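Local coordinates for protein synaptotagmin-1 (Arabidopsis thaliana, PDB 7AS6) that helps maintain plasma membrane integrity during freezing and osmotic stress, here represented by its C2A domain, a lipid-binding beta-sandwich module, at residues R5-V10 and L136-F141; V14-G19 and N55-E60; Q72-S77 and L95-M100. All coordinates share one frame; numbering follows the deposited sequence.

How the contacts relate
The three contacts illustrate how neighbouring strands of a C2 beta-sandwich are paired within each sheet, and how two of these pairs meet between the sheets. Contacts 1 and 2 share strand 8-18: near its start it pairs with the end of strand 131-140, and near its end with the start of strand 57-66, their centres about 24 Å apart. Contact 3, in the hairpin of strands 73-80 and 88-96 of the other sheet, is centred about 13 Å from contact 1; L136 packs on L74 and L95, and M100 on V10 and Y138. Contacts 2 and 3 follow in series inside the loop closed by contact 1, which brings the start and end of this C2A domain side by side.

Contact 1: residues R5-V10 and L136-F141; sequences RPVGIV and LLYKPF
The amide N of K139 meets the carbonyl O of I9 at 2.8 Å in a nearly linear bond, and I9 N returns one to K139 O at 2.9 Å, with the donor standing above the carbonyl plane. This pair of bonds joins strands 8-10 and 136-140 in antiparallel register. A third bond follows beyond the strand end, from F141 N to V7 O (3.0 Å), its donor in the carbonyl plane. F141 then turns its ring back over the first strand: CG lies anti to the carbonyl carbon (chi1 -57°), and one ring face covers G8, whose CA sits 3.6 Å from the centroid, almost on the ring normal, in a CH-pi contact. P6 O lies at the ring edge, 3.3 Å from CD2, while I9 CG1 packs against CZ at 3.6 Å. On the side of V10, the Y138 side chain crosses V7 obliquely, its OH 3.4 Å from V7 CG1. CD1 of the same ring packs on V10 CB, and V66 and M100 add to its surroundings. V7 and G8 both face V66, forming a classic beta bulge. The ammonium NZ of K139 turns away to a salt bridge with D103. Backbone bonds thus join strands whose G8 lies under F141 on the I9 side; on the other, a side chain there would run into P140 CA, K139 O and Y138 OH.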
# COMPACT_ATOMS: atom_id res chain seq x y z
N ARG A 5 14.36 11.06 -15.59
CA ARG A 5 13.19 11.10 -16.47
C ARG A 5 12.41 9.79 -16.37
O ARG A 5 13.00 8.71 -16.34
CB ARG A 5 13.62 11.35 -17.91
CG ARG A 5 13.95 12.80 -18.19
CD ARG A 5 12.67 13.59 -18.35
NE ARG A 5 12.04 13.32 -19.64
CZ ARG A 5 10.74 13.47 -19.90
NH1 ARG A 5 10.27 13.19 -21.11
NH2 ARG A 5 9.92 13.89 -18.94
N PRO A 6 11.07 9.86 -16.32
CA PRO A 6 10.29 8.66 -15.98
C PRO A 6 10.27 7.64 -17.12
O PRO A 6 10.04 7.98 -18.28
CB PRO A 6 8.89 9.22 -15.70
CG PRO A 6 9.09 10.69 -15.49
CD PRO A 6 10.22 11.05 -16.40
N VAL A 7 10.51 6.37 -16.75
CA VAL A 7 10.52 5.27 -17.71
C VAL A 7 9.10 4.85 -18.06
O VAL A 7 8.81 4.47 -19.20
CB VAL A 7 11.30 4.08 -17.13
CG1 VAL A 7 11.53 3.02 -18.19
CG2 VAL A 7 12.60 4.55 -16.51
N GLY A 8 8.22 4.88 -17.08
CA GLY A 8 6.86 4.45 -17.28
C GLY A 8 6.02 4.84 -16.09
O GLY A 8 6.42 5.68 -15.28
N ILE A 9 4.86 4.21 -15.99
CA ILE A 9 3.91 4.48 -14.92
C ILE A 9 3.46 3.15 -14.35
O ILE A 9 3.12 2.23 -15.10
CB ILE A 9 2.72 5.31 -15.42
CG1 ILE A 9 3.19 6.68 -15.88
CG2 ILE A 9 1.68 5.45 -14.33
CD1 ILE A 9 2.14 7.46 -16.63
N VAL A 10 3.49 3.03 -13.03
CA VAL A 10 3.00 1.83 -12.36
C VAL A 10 1.63 2.14 -11.76
O VAL A 10 1.45 3.16 -11.09
CB VAL A 10 4.00 1.33 -11.30
CG1 VAL A 10 4.31 2.42 -10.28
CG2 VAL A 10 3.47 0.09 -10.63
N LEU A 136 -0.15 -4.64 -9.09
CA LEU A 136 0.65 -3.69 -9.83
C LEU A 136 0.45 -3.94 -11.31
O LEU A 136 0.39 -5.09 -11.75
CB LEU A 136 2.14 -3.82 -9.48
CG LEU A 136 2.57 -3.74 -8.03
CD1 LEU A 136 4.09 -3.79 -7.97
CD2 LEU A 136 2.05 -2.48 -7.35
N LEU A 137 0.32 -2.85 -12.07
CA LEU A 137 0.32 -2.91 -13.53
C LEU A 137 1.32 -1.88 -14.03
O LEU A 137 1.12 -0.68 -13.85
CB LEU A 137 -1.07 -2.65 -14.11
CG LEU A 137 -1.09 -2.53 -15.64
CD1 LEU A 137 -0.64 -3.83 -16.29
CD2 LEU A 137 -2.47 -2.13 -16.13
N TYR A 138 2.40 -2.34 -14.66
CA TYR A 138 3.44 -1.44 -15.13
C TYR A 138 3.21 -1.14 -16.61
O TYR A 138 3.18 -2.06 -17.44
CB TYR A 138 4.83 -2.04 -14.91
CG TYR A 138 5.92 -1.13 -15.40
CD1 TYR A 138 5.98 0.19 -14.99
CD2 TYR A 138 6.90 -1.59 -16.28
CE1 TYR A 138 6.97 1.03 -15.43
CE2 TYR A 138 7.91 -0.75 -16.74
CZ TYR A 138 7.93 0.56 -16.31
OH TYR A 138 8.91 1.43 -16.74
N LYS A 139 3.03 0.14 -16.92
CA LYS A 139 2.91 0.57 -18.31
C LYS A 139 4.15 1.38 -18.66
O LYS A 139 4.24 2.56 -18.30
CB LYS A 139 1.64 1.41 -18.51
CG LYS A 139 0.37 0.64 -18.22
CD LYS A 139 0.25 -0.61 -19.10
CE LYS A 139 -0.63 -0.35 -20.32
NZ LYS A 139 -0.88 -1.59 -21.11
N PRO A 140 5.14 0.77 -19.31
CA PRO A 140 6.31 1.53 -19.75
C PRO A 140 5.97 2.38 -20.97
O PRO A 140 5.03 2.09 -21.71
CB PRO A 140 7.32 0.44 -20.10
CG PRO A 140 6.45 -0.71 -20.54
CD PRO A 140 5.21 -0.65 -19.69
N PHE A 141 6.74 3.45 -21.15
CA PHE A 141 6.56 4.33 -22.30
C PHE A 141 7.26 3.75 -23.52
O PHE A 141 8.20 2.96 -23.39
CB PHE A 141 7.12 5.73 -22.01
CG PHE A 141 6.52 6.39 -20.80
CD1 PHE A 141 5.17 6.27 -20.52
CD2 PHE A 141 7.32 7.14 -19.95
CE1 PHE A 141 4.63 6.88 -19.40
CE2 PHE A 141 6.78 7.75 -18.85
CZ PHE A 141 5.44 7.62 -18.57

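Contact 2: residues V14-G19 and N55-E60; sequences VVRAVG and NPEWNE. With EDO (1,2-ethanediol), chain H; EDO (1,2-ethanediol), chain G.
V15 O accepts two backbone bonds across this contact, from W58 N at 2.8 Å and from N59 N at 3.1 Å, both approaching from the same face of the carbonyl plane. V14 and E60 exchange N-H and C=O in a hydrogen-bonded antiparallel pair, and A17 N donates to P56 O. The register slips by one residue between V14 and R16, where N59 and E60 both face V14 in a G1 bulge; N59 has positive phi (55°). V15 and R16 in turn both face E133 in a classic bulge. Beyond the strand, the N55 side chain takes over the backbone's part: OD1 accepts from G19 N at 3.0 Å, with the donor above the amide plane.

One face carries a salt bridge. R16 NH1 meets E57 OE2 at 2.6 Å at the guanidinium edge, although the guanidinium and carboxylate planes are turned 52° apart. V15 CG1 lies over a guanidinium face, and NE makes a second salt bridge with E133, so the arginine links three strands of the sheet.

Apolar contacts gather on the other side around W58. Its indole lies alongside V14, with CE3 3.7 Å from CG1, while CZ3 reaches A17 CB at 3.8 Å. P56 CB covers part of one indole face, and P56 CG also packs on A17 CB. NE1 is engaged by T48 O, and V33 and L132 bring both sheets to the tryptophan. E60 OE2 is hydrogen-bonded to T48 OG1; of two ethanediols, probably from crystallisation, one sits on E60 OE1 and the other on the E57 backbone.

Two bulges, a G1 and a classic one, beside the buried W58 thus shape an antiparallel edge of the C2 beta-sandwich, toward the end carrying the cadmium-binding loops.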
# COMPACT_ATOMS: atom_id res chain seq x y z
N VAL A 14 -4.80 -0.97 -4.34
CA VAL A 14 -4.95 -1.52 -3.00
C VAL A 14 -6.28 -2.26 -2.96
O VAL A 14 -7.35 -1.65 -3.01
CB VAL A 14 -4.89 -0.43 -1.92
CG1 VAL A 14 -5.07 -1.06 -0.54
CG2 VAL A 14 -3.55 0.30 -2.00
N VAL A 15 -6.21 -3.57 -2.84
CA VAL A 15 -7.39 -4.41 -2.98
C VAL A 15 -8.10 -4.52 -1.65
O VAL A 15 -9.23 -4.03 -1.50
CB VAL A 15 -7.02 -5.80 -3.53
CG1 VAL A 15 -8.27 -6.66 -3.65
CG2 VAL A 15 -6.33 -5.66 -4.88
N ARG A 16 -7.47 -5.19 -0.69
CA ARG A 16 -8.08 -5.40 0.61
C ARG A 16 -7.00 -5.70 1.65
O ARG A 16 -5.84 -5.97 1.31
CB ARG A 16 -9.10 -6.55 0.55
CG ARG A 16 -8.49 -7.92 0.29
CD ARG A 16 -9.55 -8.98 -0.03
NE ARG A 16 -9.22 -9.68 -1.28
CZ ARG A 16 -9.87 -9.54 -2.43
NH1 ARG A 16 -10.92 -8.74 -2.52
NH2 ARG A 16 -9.47 -10.21 -3.51
N ALA A 17 -7.39 -5.61 2.92
CA ALA A 17 -6.64 -6.17 4.02
C ALA A 17 -7.49 -7.25 4.67
O ALA A 17 -8.72 -7.18 4.65
CB ALA A 17 -6.23 -5.12 5.05
N VAL A 18 -6.82 -8.25 5.22
CA VAL A 18 -7.49 -9.40 5.82
C VAL A 18 -6.84 -9.67 7.16
O VAL A 18 -5.61 -9.70 7.28
CB VAL A 18 -7.40 -10.65 4.92
CG1 VAL A 18 -7.97 -11.86 5.62
CG2 VAL A 18 -8.13 -10.40 3.62
N GLY A 19 -7.67 -9.86 8.18
CA GLY A 19 -7.16 -10.28 9.47
C GLY A 19 -6.46 -9.22 10.27
O GLY A 19 -5.55 -9.54 11.04
N ASN A 55 -11.47 -6.32 8.03
CA ASN A 55 -11.26 -6.91 6.70
C ASN A 55 -11.67 -5.91 5.62
O ASN A 55 -12.54 -6.19 4.79
CB ASN A 55 -12.03 -8.21 6.57
CG ASN A 55 -11.60 -9.22 7.61
OD1 ASN A 55 -10.56 -9.87 7.47
ND2 ASN A 55 -12.37 -9.33 8.67
N PRO A 56 -11.05 -4.74 5.60
CA PRO A 56 -11.47 -3.71 4.64
C PRO A 56 -11.26 -4.16 3.21
O PRO A 56 -10.30 -4.84 2.87
CB PRO A 56 -10.55 -2.54 4.99
CG PRO A 56 -9.34 -3.21 5.53
CD PRO A 56 -9.82 -4.37 6.31
N GLU A 57 -12.19 -3.73 2.36
CA GLU A 57 -12.11 -3.89 0.91
C GLU A 57 -12.10 -2.50 0.28
O GLU A 57 -13.10 -1.77 0.39
CB GLU A 57 -13.30 -4.69 0.43
CG GLU A 57 -13.24 -5.02 -1.02
CD GLU A 57 -13.01 -6.48 -1.24
OE1 GLU A 57 -13.14 -7.25 -0.26
OE2 GLU A 57 -12.69 -6.86 -2.39
N TRP A 58 -10.99 -2.12 -0.35
CA TRP A 58 -10.83 -0.81 -0.97
C TRP A 58 -10.97 -0.85 -2.49
O TRP A 58 -11.81 -0.15 -3.05
CB TRP A 58 -9.45 -0.21 -0.65
CG TRP A 58 -9.25 0.23 0.75
CD1 TRP A 58 -9.66 1.41 1.29
CD2 TRP A 58 -8.53 -0.45 1.77
NE1 TRP A 58 -9.26 1.49 2.59
CE2 TRP A 58 -8.56 0.36 2.91
CE3 TRP A 58 -7.86 -1.68 1.83
CZ2 TRP A 58 -7.97 -0.02 4.11
CZ3 TRP A 58 -7.27 -2.05 3.01
CH2 TRP A 58 -7.31 -1.21 4.13
N ASN A 59 -10.12 -1.63 -3.16
CA ASN A 59 -10.03 -1.64 -4.62
C ASN A 59 -9.77 -0.25 -5.16
O ASN A 59 -10.40 0.21 -6.12
CB ASN A 59 -11.27 -2.24 -5.24
CG ASN A 59 -11.31 -3.71 -5.05
OD1 ASN A 59 -10.31 -4.39 -5.24
ND2 ASN A 59 -12.44 -4.21 -4.59
N GLU A 60 -8.84 0.44 -4.53
CA GLU A 60 -8.56 1.83 -4.85
C GLU A 60 -7.25 1.89 -5.60
O GLU A 60 -6.30 1.15 -5.29
CB GLU A 60 -8.54 2.66 -3.56
CG GLU A 60 -9.96 3.09 -3.16
CD GLU A 60 -10.04 3.78 -1.78
OE1 GLU A 60 -9.10 4.53 -1.42
OE2 GLU A 60 -11.06 3.58 -1.07
C1 EDO H . -7.59 7.47 -4.97
O1 EDO H . -7.69 7.12 -6.36
C2 EDO H . -8.07 6.29 -4.13
O2 EDO H . -8.24 6.70 -2.76
C1 EDO G . -16.50 -0.90 2.75
O1 EDO G . -16.05 -0.71 1.39
C2 EDO G . -16.50 -2.38 3.12
O2 EDO G . -15.16 -2.89 3.04

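Contact 3: residues Q72-S77 and L95-M100; sequences QVLEFS and LALKEM
L97 crosses L74 at about a right angle, its CD2 3.7 Å from L74 CD1, while its CB and CG lie against the carbonyl of Q72. On the opposite face of the hairpin, V73 CG1 packs on A96 CB at 3.9 Å. F76 presents the edge of its ring to L95, with CE2 4.0 Å from CB and that carbon near the ring plane. Backbone bonds set these side chains in place. L74 N reaches L95 O at 2.8 Å with the donor above the carbonyl plane, and L95 N returns a bond to L74 O. The nearly straight bond from L97 N to Q72 O, 2.9 Å long, extends the pairing to the first residue of a 3-10 turn at 97-99. M100 N closes that turn on L97 O.

Q72 is fixed in its own right, since NE2 donates to S38 O and OE1 accepts from R67 N and D68 N. Farther out, L74, F76 and L95 face the other sheet, meeting L136, L132, L110 and F108, while L37 of the neighbouring strand 31-37 covers L74 and L97.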
# COMPACT_ATOMS: atom_id res chain seq x y z
N GLN A 72 13.68 0.96 -7.24
CA GLN A 72 12.62 1.60 -6.48
C GLN A 72 11.68 0.58 -5.85
O GLN A 72 11.36 -0.45 -6.46
CB GLN A 72 11.82 2.55 -7.37
CG GLN A 72 12.46 3.89 -7.52
CD GLN A 72 11.67 4.79 -8.43
OE1 GLN A 72 11.35 4.42 -9.56
NE2 GLN A 72 11.33 5.98 -7.94
N VAL A 73 11.24 0.87 -4.63
CA VAL A 73 10.34 -0.01 -3.90
C VAL A 73 9.16 0.82 -3.39
O VAL A 73 9.30 2.01 -3.07
CB VAL A 73 11.04 -0.75 -2.74
CG1 VAL A 73 12.39 -1.30 -3.19
CG2 VAL A 73 11.25 0.16 -1.58
N LEU A 74 7.99 0.19 -3.34
CA LEU A 74 6.82 0.79 -2.73
C LEU A 74 6.78 0.42 -1.26
O LEU A 74 7.17 -0.68 -0.88
CB LEU A 74 5.54 0.30 -3.41
CG LEU A 74 5.34 0.82 -4.83
CD1 LEU A 74 4.38 -0.09 -5.57
CD2 LEU A 74 4.80 2.25 -4.80
N GLU A 75 6.32 1.35 -0.43
CA GLU A 75 6.08 1.07 0.97
C GLU A 75 4.60 1.28 1.25
O GLU A 75 4.07 2.36 0.98
CB GLU A 75 6.93 1.97 1.85
CG GLU A 75 7.01 1.52 3.28
CD GLU A 75 7.53 2.62 4.19
OE1 GLU A 75 6.83 3.64 4.33
OE2 GLU A 75 8.65 2.47 4.73
N PHE A 76 3.93 0.24 1.74
CA PHE A 76 2.55 0.33 2.17
C PHE A 76 2.48 0.34 3.69
O PHE A 76 3.14 -0.46 4.36
CB PHE A 76 1.73 -0.85 1.65
CG PHE A 76 1.79 -1.00 0.15
CD1 PHE A 76 0.79 -0.47 -0.65
CD2 PHE A 76 2.84 -1.67 -0.45
CE1 PHE A 76 0.84 -0.61 -2.05
CE2 PHE A 76 2.91 -1.81 -1.84
CZ PHE A 76 1.89 -1.28 -2.64
N SER A 77 1.68 1.24 4.24
CA SER A 77 1.54 1.34 5.69
C SER A 77 0.07 1.42 6.02
O SER A 77 -0.64 2.29 5.51
CB SER A 77 2.29 2.54 6.23
OG SER A 77 3.67 2.40 5.92
N LEU A 95 7.52 -3.47 -1.24
CA LEU A 95 7.32 -4.24 -2.47
C LEU A 95 8.15 -3.60 -3.58
O LEU A 95 7.83 -2.51 -4.04
CB LEU A 95 5.85 -4.31 -2.87
CG LEU A 95 5.59 -4.98 -4.22
CD1 LEU A 95 6.18 -6.37 -4.25
CD2 LEU A 95 4.09 -5.04 -4.54
N ALA A 96 9.20 -4.31 -4.00
CA ALA A 96 10.11 -3.77 -5.00
C ALA A 96 9.45 -3.76 -6.36
O ALA A 96 8.70 -4.67 -6.71
CB ALA A 96 11.40 -4.59 -5.05
N LEU A 97 9.72 -2.71 -7.13
CA LEU A 97 9.18 -2.66 -8.48
C LEU A 97 9.85 -3.66 -9.41
O LEU A 97 9.28 -3.98 -10.45
CB LEU A 97 9.30 -1.24 -9.04
CG LEU A 97 8.52 -0.15 -8.30
CD1 LEU A 97 8.44 1.12 -9.15
CD2 LEU A 97 7.13 -0.66 -7.94
N LYS A 98 11.02 -4.20 -9.06
CA LYS A 98 11.64 -5.21 -9.91
C LYS A 98 10.82 -6.50 -9.96
O LYS A 98 11.19 -7.42 -10.69
CB LYS A 98 13.07 -5.51 -9.45
CG LYS A 98 13.20 -6.32 -8.16
CD LYS A 98 14.66 -6.36 -7.68
CE LYS A 98 14.80 -7.02 -6.32
NZ LYS A 98 16.00 -6.50 -5.58
N GLU A 99 9.73 -6.58 -9.20
CA GLU A 99 8.76 -7.66 -9.31
C GLU A 99 7.64 -7.35 -10.30
O GLU A 99 6.83 -8.24 -10.58
CB GLU A 99 8.17 -7.97 -7.93
CG GLU A 99 9.12 -8.67 -6.97
CD GLU A 99 9.51 -10.06 -7.45
OE1 GLU A 99 10.73 -10.36 -7.47
OE2 GLU A 99 8.61 -10.85 -7.81
N MET A 100 7.55 -6.12 -10.80
CA MET A 100 6.56 -5.75 -11.81
C MET A 100 6.73 -6.59 -13.07
O MET A 100 7.81 -7.14 -13.34
CB MET A 100 6.69 -4.28 -12.22
CG MET A 100 6.39 -3.23 -11.16
SD MET A 100 6.57 -1.57 -11.89
CE MET A 100 8.25 -1.65 -12.52
O HOH W 1 13.37 -2.42 -7.20